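Local coordinates for penicillin-binding protein 2 (Pbp2) (Helicobacter pylori, PDB 5LP5) that probably cross-links peptidoglycan as a penicillin-binding transpeptidase and works in cell-wall synthesis in complex with the cell-shape protein MreC, at residues A[313-318]-A[361-366]; A[327-332]-A[478-483]. All coordinates share one frame; numbering follows the deposited sequence.

Interaction 1: A[313-318]-A[361-366]; sequences VKMGVG and KAIRES
Lys314 and Met315, on helix 314-324, face Ile363 and Ser366 at the C-terminal end of helix 359-364; the backbones come closest at Lys314 and Ile363, whose CA atoms are 6.7 Å apart. Glu365 is the first residue to leave helical conformation, and Ser366, with positive phi (51°), is the C-prime residue of a Schellman motif: Val367 N bonds to Ala362 O and Ser366 N to Ile363 O. The reversal leaves Ser366 O and OG within reach of the amine of Lys314.

Two side-chain meetings span the gap. The Lys314 chain is extended beyond CG and carries NZ to the backbone of Ser366, with NZ 3.2 Å from Ser366 O and 3.6 Å from Ser366 OG. Asp368 forms a salt bridge with the same amine, and the Ser366 hydroxyl is hydrogen-bonded to Ser311. Beside this polar group Met315 and Ile363 make an apolar contact. Met315 bends at chi2 (-85°) and again at chi3, which swings CE across to Ile363 CG2, 3.4 Å away, and the two side chains cross nearly at right angles. Leu484 of helix 475-493 packs against both of them.

Ser311 and Lys314 fit the SxxK motif of penicillin-binding proteins, and Ser366 with Asp368 fits the SxN/SxD motif. Lys513, which touches Met315 and Ser366, would supply the third, KTG-type element. The contact therefore probably forms part of the transpeptidase active site, where the salt bridge to Asp368 would hold the buried Lys314 amine near the Ser366 carbonyl and the serine hydroxyls, beside the Met315–Ile363 contact.

Interaction 2: A[327-332]-A[478-483]; sequences ITENTT and KKKLQA
Glu329 and Lys480 meet nearly at right angles, the carboxylate of the 327-332 loop reaching the amine of a lysine on helix 475-493. Both side chains are bent. In Glu329, CG sits between the backbone N and the carbonyl carbon (chi1 54°); the CB of Glu329 points toward the helix, and the bend at chi2 (-91°) brings OE1 to the amine. Lys480 bends at chi2 as well, then runs out extended to NZ. Lys480 NZ donates to Glu329 OE1 (3.3 Å), which accepts through its syn lone pair, on the side of OE2, while Glu329 OE2 is 3.7 Å from NZ. The result is a salt bridge made mainly through OE1, with OE2 the more distant oxygen.

Nearer the backbones the contact is apolar: Glu329 CB packs on Ala483 CB at 4.2 Å, and Tyr360 of helix 359-364 touches both residues. The Lys480 side chain also touches Leu319 and Leu322 of helix 314-324.

Glu329 occupies the second position of a type I turn running from Thr328 to Thr331, closed by Thr331 N to Thr328 O at 3.0 Å. The hydroxyl of Thr331 accepts a nearly straight bond (167°) from Thr328 N, which braces the turn across its ends. A single ion pair backed by a CB-to-CB contact thus joins this loop to helix 475-493, and because both charged residues are partly exposed, solvent would probably weaken the pairing.

In the fold
Interactions 1 and 2 lie in the transpeptidase domain, their centres 11 Å apart and their nearest atoms about 5 Å apart without touching. Along the chain the segments alternate, 313-318, 327-332, 361-366 and 478-483, so the two contacts interlock in sequence. Helix 314-324 leads from one contact towards the loop of the other. Helix 475-493 carries Lys480 and Ala483 of interaction 2 and, one residue further on, Leu484, which packs on Met315 and Ile363. Tyr360, beside interaction 2, lies on helix 359-364 with Ile363. The same helices thus link the buried, probably catalytic centre of interaction 1 to the more exposed loop of interaction 2.

Interaction 1: A[313-318]-A[361-366]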
loop_
_atom_site.group_PDB
_atom_site.type_symbol
_atom_site.label_atom_id
_atom_site.label_comp_id
_atom_site.label_asym_id
_atom_site.label_seq_id
_atom_site.Cartn_x
_atom_site.Cartn_y
_atom_site.Cartn_z
ATOM N N VAL A 313 7.071 34.037 28.357
ATOM C CA VAL A 313 8.156 34.843 27.814
ATOM C C VAL A 313 9.075 35.429 28.893
ATOM O O VAL A 313 10.177 35.905 28.584
ATOM C CB VAL A 313 7.603 36.011 26.980
ATOM C CG1 VAL A 313 6.651 35.501 25.903
ATOM C CG2 VAL A 313 6.907 37.034 27.874
ATOM N N LYS A 314 8.631 35.379 30.149
ATOM C CA LYS A 314 9.234 36.175 31.220
ATOM C C LYS A 314 10.716 35.938 31.436
ATOM O O LYS A 314 11.443 36.886 31.730
ATOM C CB LYS A 314 8.471 35.999 32.530
ATOM C CG LYS A 314 7.253 36.899 32.593
ATOM C CD LYS A 314 6.357 36.645 33.795
ATOM C CE LYS A 314 5.160 37.589 33.734
ATOM N NZ LYS A 314 4.217 37.406 34.860
ATOM N N MET A 315 11.174 34.696 31.282
ATOM C CA MET A 315 12.602 34.431 31.420
ATOM C C MET A 315 13.411 34.964 30.213
ATOM O O MET A 315 14.601 35.288 30.338
ATOM C CB MET A 315 12.900 32.945 31.752
ATOM C CG MET A 315 12.173 31.846 30.968
ATOM S SD MET A 315 10.520 31.299 31.493
ATOM C CE MET A 315 10.754 31.285 33.251
ATOM N N GLY A 316 12.760 35.085 29.061
ATOM C CA GLY A 316 13.366 35.764 27.911
ATOM C C GLY A 316 13.457 37.266 28.119
ATOM O O GLY A 316 14.457 37.894 27.764
ATOM N N VAL A 317 12.405 37.827 28.706
ATOM C CA VAL A 317 12.336 39.256 29.047
ATOM C C VAL A 317 13.377 39.603 30.127
ATOM O O VAL A 317 14.162 40.539 29.987
ATOM C CB VAL A 317 10.919 39.632 29.567
ATOM C CG1 VAL A 317 10.848 41.092 29.976
ATOM C CG2 VAL A 317 9.852 39.333 28.523
ATOM N N GLY A 318 13.361 38.833 31.208
ATOM C CA GLY A 318 14.342 38.967 32.271
ATOM C C GLY A 318 15.751 38.911 31.727
ATOM O O GLY A 318 16.595 39.716 32.114
ATOM N N LYS A 361 12.096 35.253 42.059
ATOM C CA LYS A 361 10.757 35.240 42.649
ATOM C C LYS A 361 9.681 35.690 41.654
ATOM O O LYS A 361 8.536 35.207 41.693
ATOM C CB LYS A 361 10.715 36.114 43.908
ATOM C CG LYS A 361 9.431 35.931 44.722
ATOM C CD LYS A 361 9.354 36.858 45.917
ATOM C CE LYS A 361 7.893 37.168 46.226
ATOM N NZ LYS A 361 7.689 38.241 47.228
ATOM N N ALA A 362 10.053 36.614 40.772
ATOM C CA ALA A 362 9.137 37.115 39.740
ATOM C C ALA A 362 8.776 36.024 38.726
ATOM O O ALA A 362 7.635 35.947 38.240
ATOM C CB ALA A 362 9.741 38.327 39.035
ATOM N N ILE A 363 9.769 35.197 38.408
ATOM C CA ILE A 363 9.561 34.014 37.592
ATOM C C ILE A 363 8.680 33.033 38.357
ATOM O O ILE A 363 7.628 32.591 37.857
ATOM C CB ILE A 363 10.895 33.311 37.253
ATOM C CG1 ILE A 363 11.765 34.185 36.340
ATOM C CG2 ILE A 363 10.605 31.965 36.594
ATOM C CD1 ILE A 363 13.094 33.568 35.952
ATOM N N ARG A 364 9.128 32.702 39.568
ATOM C CA ARG A 364 8.461 31.723 40.417
ATOM C C ARG A 364 6.952 31.982 40.488
ATOM O O ARG A 364 6.125 31.087 40.222
ATOM C CB ARG A 364 9.059 31.757 41.831
ATOM C CG ARG A 364 8.482 30.702 42.784
ATOM C CD ARG A 364 8.690 31.057 44.240
ATOM N NE ARG A 364 10.070 31.444 44.499
ATOM C CZ ARG A 364 10.483 32.070 45.593
ATOM N NH1 ARG A 364 9.632 32.384 46.565
ATOM N NH2 ARG A 364 11.762 32.382 45.710
ATOM N N GLU A 365 6.604 33.223 40.827
ATOM C CA GLU A 365 5.230 33.552 41.163
ATOM C C GLU A 365 4.478 34.205 40.005
ATOM O O GLU A 365 3.379 34.713 40.206
ATOM C CB GLU A 365 5.203 34.442 42.410
ATOM C CG GLU A 365 5.684 33.748 43.679
ATOM C CD GLU A 365 5.739 34.671 44.888
ATOM O OE1 GLU A 365 5.245 35.813 44.818
ATOM O OE2 GLU A 365 6.283 34.257 45.924
ATOM N N SER A 366 5.056 34.164 38.798
ATOM C CA SER A 366 4.438 34.737 37.600
ATOM C C SER A 366 4.029 36.173 37.933
ATOM O O SER A 366 2.893 36.569 37.684
ATOM C CB SER A 366 3.231 33.884 37.154
ATOM O OG SER A 366 2.733 34.248 35.876
#

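Interaction 2: A[327-332]-A[478-483]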
loop_
_atom_site.group_PDB
_atom_site.type_symbol
_atom_site.label_atom_id
_atom_site.label_comp_id
_atom_site.label_asym_id
_atom_site.label_seq_id
_atom_site.Cartn_x
_atom_site.Cartn_y
_atom_site.Cartn_z
ATOM N N ILE A 327 21.786 45.833 36.413
ATOM C CA ILE A 327 21.082 45.094 37.473
ATOM C C ILE A 327 21.467 43.608 37.474
ATOM O O ILE A 327 22.246 43.162 36.630
ATOM C CB ILE A 327 19.542 45.256 37.362
ATOM C CG1 ILE A 327 19.041 44.962 35.938
ATOM C CG2 ILE A 327 19.125 46.658 37.795
ATOM C CD1 ILE A 327 18.393 43.610 35.781
ATOM N N THR A 328 20.952 42.858 38.448
ATOM C CA THR A 328 21.221 41.418 38.552
ATOM C C THR A 328 19.979 40.619 38.956
ATOM O O THR A 328 18.919 41.166 39.305
ATOM C CB THR A 328 22.319 41.084 39.584
ATOM O OG1 THR A 328 21.854 41.419 40.899
ATOM C CG2 THR A 328 23.607 41.825 39.276
ATOM N N GLU A 329 20.141 39.302 38.898
ATOM C CA GLU A 329 19.105 38.358 39.288
ATOM C C GLU A 329 18.616 38.611 40.704
ATOM O O GLU A 329 17.470 38.318 41.010
ATOM C CB GLU A 329 19.575 36.897 39.103
ATOM C CG GLU A 329 20.882 36.489 39.782
ATOM C CD GLU A 329 22.112 36.687 38.906
ATOM O OE1 GLU A 329 22.127 37.611 38.062
ATOM O OE2 GLU A 329 23.083 35.936 39.080
ATOM N N ASN A 330 19.469 39.194 41.540
ATOM C CA ASN A 330 19.144 39.434 42.952
ATOM C C ASN A 330 18.599 40.824 43.244
ATOM O O ASN A 330 18.161 41.093 44.364
ATOM C CB ASN A 330 20.383 39.224 43.801
ATOM C CG ASN A 330 21.067 37.929 43.492
ATOM O OD1 ASN A 330 20.502 36.867 43.707
ATOM N ND2 ASN A 330 22.285 38.006 42.978
ATOM N N THR A 331 18.638 41.708 42.252
ATOM C CA THR A 331 18.031 43.017 42.395
ATOM C C THR A 331 16.586 42.848 42.824
ATOM O O THR A 331 15.750 42.299 42.091
ATOM C CB THR A 331 18.095 43.788 41.085
ATOM O OG1 THR A 331 19.459 43.797 40.622
ATOM C CG2 THR A 331 17.565 45.206 41.272
ATOM N N THR A 332 16.313 43.291 44.041
ATOM C CA THR A 332 15.004 43.138 44.644
ATOM C C THR A 332 14.323 44.502 44.631
ATOM O O THR A 332 14.958 45.521 44.920
ATOM C CB THR A 332 15.128 42.627 46.098
ATOM O OG1 THR A 332 16.061 41.541 46.158
ATOM C CG2 THR A 332 13.776 42.169 46.636
ATOM N N LYS A 478 24.488 32.988 28.321
ATOM C CA LYS A 478 24.525 31.588 28.738
ATOM C C LYS A 478 24.679 31.432 30.255
ATOM O O LYS A 478 23.977 30.624 30.875
ATOM C CB LYS A 478 25.640 30.843 28.010
ATOM C CG LYS A 478 25.358 30.586 26.537
ATOM C CD LYS A 478 26.471 29.765 25.910
ATOM C CE LYS A 478 26.268 29.533 24.424
ATOM N NZ LYS A 478 27.346 28.638 23.917
ATOM N N LYS A 479 25.578 32.213 30.851
ATOM C CA LYS A 479 25.757 32.192 32.305
ATOM C C LYS A 479 24.462 32.504 33.051
ATOM O O LYS A 479 24.113 31.833 34.026
ATOM C CB LYS A 479 26.837 33.182 32.762
ATOM C CG LYS A 479 26.795 33.422 34.275
ATOM C CD LYS A 479 28.081 33.952 34.895
ATOM C CE LYS A 479 28.170 33.508 36.359
ATOM N NZ LYS A 479 29.423 33.917 37.038
ATOM N N LYS A 480 23.752 33.522 32.589
ATOM C CA LYS A 480 22.512 33.937 33.229
ATOM C C LYS A 480 21.396 32.900 33.095
ATOM O O LYS A 480 20.431 32.928 33.857
ATOM C CB LYS A 480 22.058 35.283 32.673
ATOM C CG LYS A 480 23.028 36.416 32.958
ATOM C CD LYS A 480 23.245 36.639 34.450
ATOM C CE LYS A 480 24.502 37.449 34.731
ATOM N NZ LYS A 480 24.798 37.455 36.186
ATOM N N LEU A 481 21.533 31.975 32.146
ATOM C CA LEU A 481 20.538 30.915 31.963
ATOM C C LEU A 481 20.255 30.137 33.246
ATOM O O LEU A 481 19.097 29.812 33.537
ATOM C CB LEU A 481 20.952 29.943 30.848
ATOM C CG LEU A 481 20.910 30.496 29.422
ATOM C CD1 LEU A 481 21.385 29.458 28.425
ATOM C CD2 LEU A 481 19.516 30.975 29.054
ATOM N N GLN A 482 21.296 29.825 34.016
ATOM C CA GLN A 482 21.072 28.995 35.195
ATOM C C GLN A 482 20.089 29.673 36.137
ATOM O O GLN A 482 19.151 29.046 36.643
ATOM C CB GLN A 482 22.351 28.659 35.936
ATOM C CG GLN A 482 22.068 27.523 36.905
ATOM C CD GLN A 482 23.285 26.970 37.577
ATOM O OE1 GLN A 482 24.377 27.532 37.505
ATOM N NE2 GLN A 482 23.102 25.848 38.249
ATOM N N ALA A 483 20.313 30.965 36.353
ATOM C CA ALA A 483 19.404 31.775 37.139
ATOM C C ALA A 483 17.980 31.524 36.699
ATOM O O ALA A 483 17.101 31.239 37.519
ATOM C CB ALA A 483 19.738 33.237 36.973
#